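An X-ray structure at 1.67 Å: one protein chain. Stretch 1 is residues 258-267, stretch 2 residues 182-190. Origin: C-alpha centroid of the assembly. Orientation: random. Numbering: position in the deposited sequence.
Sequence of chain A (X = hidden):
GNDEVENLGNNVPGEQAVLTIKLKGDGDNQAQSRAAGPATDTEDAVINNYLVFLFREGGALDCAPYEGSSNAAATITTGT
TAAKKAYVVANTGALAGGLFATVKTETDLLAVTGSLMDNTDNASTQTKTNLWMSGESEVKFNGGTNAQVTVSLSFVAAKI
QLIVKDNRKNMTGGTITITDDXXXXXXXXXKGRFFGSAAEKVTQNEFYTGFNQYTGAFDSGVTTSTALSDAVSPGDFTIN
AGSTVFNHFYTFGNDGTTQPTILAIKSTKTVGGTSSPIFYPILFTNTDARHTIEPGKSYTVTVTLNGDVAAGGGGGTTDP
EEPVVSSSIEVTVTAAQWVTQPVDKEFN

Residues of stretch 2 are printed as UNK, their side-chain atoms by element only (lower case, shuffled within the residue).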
ATOM      1  N   THR A 258      12.444  11.425  -0.335  1.00 25.17           N
ATOM      2  CA  THR A 258      13.154  11.397   0.954  1.00 24.97           C
ATOM      3  C   THR A 258      13.939  10.086   1.004  1.00 27.46           C
ATOM      4  O   THR A 258      15.145  10.089   1.194  1.00 28.26           O
ATOM      5  CB  THR A 258      12.222  11.568   2.156  1.00 31.36           C
ATOM      6  OG1 THR A 258      11.657  12.885   2.108  1.00 31.51           O
ATOM      7  CG2 THR A 258      12.962  11.385   3.485  1.00 32.99           C
ATOM      8  N   GLN A 259      13.238   8.956   0.841  1.00 21.60           N
ATOM      9  CA  GLN A 259      13.896   7.644   0.847  1.00 20.85           C
ATOM     10  C   GLN A 259      13.050   6.712   0.042  1.00 22.80           C
ATOM     11  O   GLN A 259      11.894   6.530   0.424  1.00 22.02           O
ATOM     12  CB  GLN A 259      14.069   7.096   2.282  1.00 21.86           C
ATOM     13  CG  GLN A 259      14.564   5.627   2.339  1.00 22.13           C
ATOM     14  CD  GLN A 259      15.904   5.354   1.665  1.00 24.54           C
ATOM     15  OE1 GLN A 259      16.903   6.033   1.901  1.00 24.22           O
ATOM     16  NE2 GLN A 259      15.979   4.331   0.818  1.00 24.74           N
ATOM     17  N   PRO A 260      13.575   6.054  -1.023  1.00 20.25           N
ATOM     18  CA  PRO A 260      12.703   5.128  -1.759  1.00 18.77           C
ATOM     19  C   PRO A 260      12.439   3.847  -1.005  1.00 20.04           C
ATOM     20  O   PRO A 260      13.239   3.412  -0.192  1.00 18.85           O
ATOM     21  CB  PRO A 260      13.510   4.805  -3.010  1.00 20.85           C
ATOM     22  CG  PRO A 260      14.944   5.027  -2.604  1.00 25.80           C
ATOM     23  CD  PRO A 260      14.889   6.188  -1.682  1.00 22.81           C
ATOM     24  N   THR A 261      11.322   3.219  -1.342  1.00 16.64           N
ATOM     25  CA  THR A 261      10.971   1.908  -0.825  1.00 17.35           C
ATOM     26  C   THR A 261      11.882   0.886  -1.527  1.00 17.46           C
ATOM     27  O   THR A 261      12.246   1.059  -2.702  1.00 19.14           O
ATOM     28  CB  THR A 261       9.475   1.647  -1.067  1.00 17.75           C
ATOM     29  OG1 THR A 261       8.705   2.590  -0.287  1.00 17.90           O
ATOM     30  CG2 THR A 261       9.047   0.227  -0.681  1.00 18.45           C
ATOM     31  N   ILE A 262      12.254  -0.187  -0.806  1.00 15.62           N
ATOM     32  CA  ILE A 262      13.144  -1.227  -1.340  1.00 15.33           C
ATOM     33  C   ILE A 262      12.551  -2.593  -1.015  1.00 19.22           C
ATOM     34  O   ILE A 262      12.205  -2.852   0.140  1.00 19.66           O
ATOM     35  CB  ILE A 262      14.596  -1.138  -0.750  1.00 17.66           C
ATOM     36  CG1 ILE A 262      15.207   0.281  -0.843  1.00 18.65           C
ATOM     37  CG2 ILE A 262      15.522  -2.278  -1.339  1.00 16.66           C
ATOM     38  CD1 ILE A 262      16.466   0.484  -0.049  1.00 23.80           C
ATOM     39  N   LEU A 263      12.447  -3.461  -2.011  1.00 15.93           N
ATOM     40  CA  LEU A 263      12.047  -4.858  -1.782  1.00 17.37           C
ATOM     41  C   LEU A 263      13.307  -5.698  -1.861  1.00 21.05           C
ATOM     42  O   LEU A 263      14.093  -5.499  -2.774  1.00 18.52           O
ATOM     43  CB  LEU A 263      11.001  -5.347  -2.811  1.00 17.49           C
ATOM     44  CG  LEU A 263      10.611  -6.846  -2.699  1.00 20.41           C
ATOM     45  CD1 LEU A 263       9.812  -7.132  -1.418  1.00 22.19           C
ATOM     46  CD2 LEU A 263       9.842  -7.276  -3.932  1.00 21.52           C
ATOM     47  N   ALA A 264      13.547  -6.603  -0.883  1.00 18.67           N
ATOM     48  CA  ALA A 264      14.744  -7.418  -0.968  1.00 19.30           C
ATOM     49  C   ALA A 264      14.557  -8.808  -0.397  1.00 22.36           C
ATOM     50  O   ALA A 264      13.685  -9.047   0.451  1.00 21.31           O
ATOM     51  CB  ALA A 264      15.887  -6.746  -0.192  1.00 20.12           C
ATOM     52  N   ILE A 265      15.419  -9.708  -0.849  1.00 19.16           N
ATOM     53  CA  ILE A 265      15.643 -10.978  -0.189  1.00 18.90           C
ATOM     54  C   ILE A 265      16.795 -10.699   0.758  1.00 22.98           C
ATOM     55  O   ILE A 265      17.831 -10.231   0.297  1.00 22.97           O
ATOM     56  CB  ILE A 265      15.935 -12.150  -1.132  1.00 22.42           C
ATOM     57  CG1 ILE A 265      14.754 -12.407  -2.078  1.00 22.14           C
ATOM     58  CG2 ILE A 265      16.312 -13.423  -0.297  1.00 24.78           C
ATOM     59  CD1 ILE A 265      15.137 -13.232  -3.301  1.00 26.97           C
ATOM     60  N   LYS A 266      16.620 -10.945   2.068  1.00 19.85           N
ATOM     61  CA  LYS A 266      17.697 -10.765   3.049  1.00 19.63           C
ATOM     62  C   LYS A 266      18.228 -12.155   3.369  1.00 23.07           C
ATOM     63  O   LYS A 266      17.435 -13.054   3.659  1.00 22.19           O
ATOM     64  CB  LYS A 266      17.162 -10.050   4.311  1.00 22.61           C
ATOM     65  CG  LYS A 266      18.255  -9.788   5.341  1.00 29.49           C
ATOM     66  CD  LYS A 266      18.308 -10.867   6.406  1.00 30.11           C
ATOM     67  CE  LYS A 266      19.664 -10.894   7.071  1.00 33.38           C
ATOM     68  NZ  LYS A 266      19.708 -11.933   8.138  1.00 37.05           N
ATOM     69  N   SER A 267      19.556 -12.340   3.303  1.00 20.65           N
ATOM     70  CA  SER A 267      20.144 -13.640   3.548  1.00 21.35           C
ATOM     71  C   SER A 267      21.339 -13.500   4.460  1.00 24.63           C
ATOM     72  O   SER A 267      21.740 -12.373   4.786  1.00 23.91           O
ATOM     73  CB  SER A 267      20.557 -14.267   2.217  1.00 25.87           C
ATOM     74  OG  SER A 267      19.470 -14.251   1.306  1.00 27.36           O
ATOM     75  N   UNK A 182      14.714 -13.992   4.822  1.00 20.80           N
ATOM     76  CA  UNK A 182      13.399 -13.385   4.673  1.00 20.18           C
ATOM     77  C   UNK A 182      13.254 -12.548   3.416  1.00 23.33           C
ATOM     78  O   UNK A 182      14.245 -12.088   2.847  1.00 22.93           O
ATOM     79  c   UNK A 182      13.133 -12.482   5.881  1.00 21.59           C
ATOM     80  N   UNK A 183      12.008 -12.365   2.979  1.00 19.92           N
ATOM     81  CA  UNK A 183      11.660 -11.374   1.977  1.00 18.12           C
ATOM     82  C   UNK A 183      11.247 -10.160   2.801  1.00 21.26           C
ATOM     83  O   UNK A 183      10.389 -10.275   3.698  1.00 20.34           O
ATOM     84  c   UNK A 183      10.514 -11.863   1.080  1.00 18.75           C
ATOM     85  N   UNK A 184      11.916  -9.031   2.584  1.00 18.19           N
ATOM     86  CA  UNK A 184      11.689  -7.845   3.428  1.00 17.37           C
ATOM     87  C   UNK A 184      11.315  -6.609   2.602  1.00 19.30           C
ATOM     88  O   UNK A 184      11.721  -6.486   1.461  1.00 18.16           O
ATOM     89  c   UNK A 184      14.173  -7.179   3.505  1.00 20.85           C
ATOM     90  c   UNK A 184      13.231  -8.673   5.325  1.00 20.78           C
ATOM     91  c   UNK A 184      12.929  -7.537   4.335  1.00 20.45           C
ATOM     92  N   UNK A 185      10.526  -5.719   3.197  1.00 16.54           N
ATOM     93  CA  UNK A 185      10.203  -4.447   2.589  1.00 15.56           C
ATOM     94  C   UNK A 185      10.880  -3.411   3.431  1.00 19.63           C
ATOM     95  O   UNK A 185      10.637  -3.344   4.631  1.00 18.99           O
ATOM     96  c   UNK A 185       8.682  -4.189   2.452  1.00 15.19           C
ATOM     97  c   UNK A 185       8.314  -3.040   1.495  1.00 18.94           C
ATOM     98  c   UNK A 185       6.796  -2.738   1.573  1.00 20.12           C
ATOM     99  c   UNK A 185       8.713  -3.377   0.014  1.00 17.79           C
ATOM    100  N   UNK A 186      11.709  -2.590   2.811  1.00 17.82           N
ATOM    101  CA  UNK A 186      12.425  -1.544   3.535  1.00 17.16           C
ATOM    102  C   UNK A 186      11.833  -0.216   3.171  1.00 19.25           C
ATOM    103  O   UNK A 186      11.565   0.038   1.981  1.00 19.17           O
ATOM    104  c   UNK A 186      13.953  -1.582   3.225  1.00 17.82           C
ATOM    105  c   UNK A 186      14.448  -3.658   4.613  1.00 20.98           C
ATOM    106  c   UNK A 186      16.174  -2.800   2.907  1.00 23.31           C
ATOM    107  c   UNK A 186      14.646  -2.958   3.247  1.00 21.91           C
ATOM    108  N   UNK A 187      11.599   0.654   4.185  1.00 17.14           N
ATOM    109  CA  UNK A 187      11.115   2.016   3.955  1.00 15.69           C
ATOM    110  C   UNK A 187       9.788   2.041   3.241  1.00 18.43           C
ATOM    111  O   UNK A 187       9.614   2.732   2.243  1.00 17.01           O
ATOM    112  c   UNK A 187      13.695   3.137   5.158  1.00 21.68           C
ATOM    113  c   UNK A 187      14.921   2.935   5.793  1.00 23.45           C
ATOM    114  c   UNK A 187      14.559   2.141   3.168  1.00 20.36           C
ATOM    115  c   UNK A 187      15.780   1.937   3.798  1.00 22.82           C
ATOM    116  c   UNK A 187      15.955   2.332   5.112  1.00 21.78           C
ATOM    117  c   UNK A 187      12.153   2.879   3.190  1.00 18.56           C
ATOM    118  c   UNK A 187      13.506   2.753   3.839  1.00 19.03           C
ATOM    119  N   UNK A 188       8.817   1.338   3.828  1.00 17.47           N
ATOM    120  CA  UNK A 188       7.416   1.436   3.425  1.00 15.48           C
ATOM    121  C   UNK A 188       6.910   2.803   3.893  1.00 18.73           C
ATOM    122  O   UNK A 188       7.128   3.128   5.062  1.00 19.27           O
ATOM    123  c   UNK A 188       6.617   0.338   4.122  1.00 16.12           C
ATOM    124  N   UNK A 189       6.248   3.580   3.033  1.00 15.39           N
ATOM    125  CA  UNK A 189       5.720   4.882   3.449  1.00 16.22           C
ATOM    126  C   UNK A 189       4.730   4.731   4.600  1.00 20.02           C
ATOM    127  O   UNK A 189       3.840   3.876   4.550  1.00 16.99           O
ATOM    128  N   UNK A 190       4.890   5.549   5.661  1.00 18.24           N
ATOM    129  CA  UNK A 190       4.012   5.432   6.830  1.00 18.93           C
ATOM    130  C   UNK A 190       2.583   5.980   6.611  1.00 21.29           C
ATOM    131  O   UNK A 190       1.631   5.363   7.078  1.00 20.40           O
ATOM    132  c   UNK A 190       4.637   6.185   8.027  1.00 21.73           C
ATOM    133  c   UNK A 190       3.684   6.376   9.228  1.00 26.92           C
ATOM    134  n   UNK A 190       4.236   6.921  12.933  1.00 55.15           N
ATOM    135  c   UNK A 190       3.476   6.963  11.656  1.00 36.89           C
ATOM    136  c   UNK A 190       4.405   6.875  10.466  1.00 29.98           C
TER
HETATM  137  O   HOH W   1       5.988   2.564   0.227  1.00 18.10           O

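Position 182 carries a single side-chain carbon, and its backbone is paired with K266 through two hydrogen bonds, 182 N to K266 O at 3.1 Å and K266 N to 182 O at 2.7 Å. One carbon makes it alanine, A182. Position 183 also has one carbon, on the other face of the sheet, the face of I265; its CA lies 3.4 Å from A264 O in a CA-H...O contact. It too is alanine, A183.

At position 184 three carbons are present, the first carrying the other two. One branch comes within 4.1 Å of A264 CB, while the backbone forms a second pair of hydrogen bonds, 184 N to A264 O at 2.8 Å and A264 N to 184 O at 3.0 Å. Branching at CB with carbon alone identifies valine, V184, in rotamer m.

Position 185 has four carbons, forked at the second, and one tip reaches back to lie 3.7 Å from T261 CG2 and 4.1 Å from L263 CB. The fork one atom beyond CB defines leucine, L185, and the tip is CD1. Position 186 repeats this four-carbon fork on the opposite face, its CB 4.1 Å from I262 CB. It is L186, hydrogen-bonded through L186 N to I262 O at 2.7 Å and through I262 N to L186 O at 2.9 Å.

Position 187 holds one carbon followed by a six-carbon ring with no heteroatom. Q259 CG sits over one face, 3.8 Å from the ring centroid, a CH-pi contact; I262 CD1 approaches the edge. An all-carbon ring without a hydroxyl is phenylalanine, F187. Its phi/psi of 60/55° departs from the extended backbone before it, and F187 O accepts a hydrogen bond from T261 OG1 at 2.7 Å.

Position 188 has one carbon, directed away from stretch 1, and is A188. Position 189 has no side-chain atoms and is therefore G189; a water accepts from G189 N at 3.0 Å and donates to T261 OG1 at 2.8 Å. Position 190 extends four carbons in a row to a nitrogen, beyond reach of stretch 1, as expected for lysine, K190.

The contact is an antiparallel strand pairing in which three two-bond pairs alternate with non-hydrogen-bonded ones. I262, A264, L186 and V184 pack on one face, L263 and L185 on the other. Where the regular ladder ends, Q259 and I262 pack against F187, and T261 continues the polar link by its hydroxyl and the water. Together the stretches bury 652 Å².

Stretch 2, residues 182-190: AAVLLFAGK
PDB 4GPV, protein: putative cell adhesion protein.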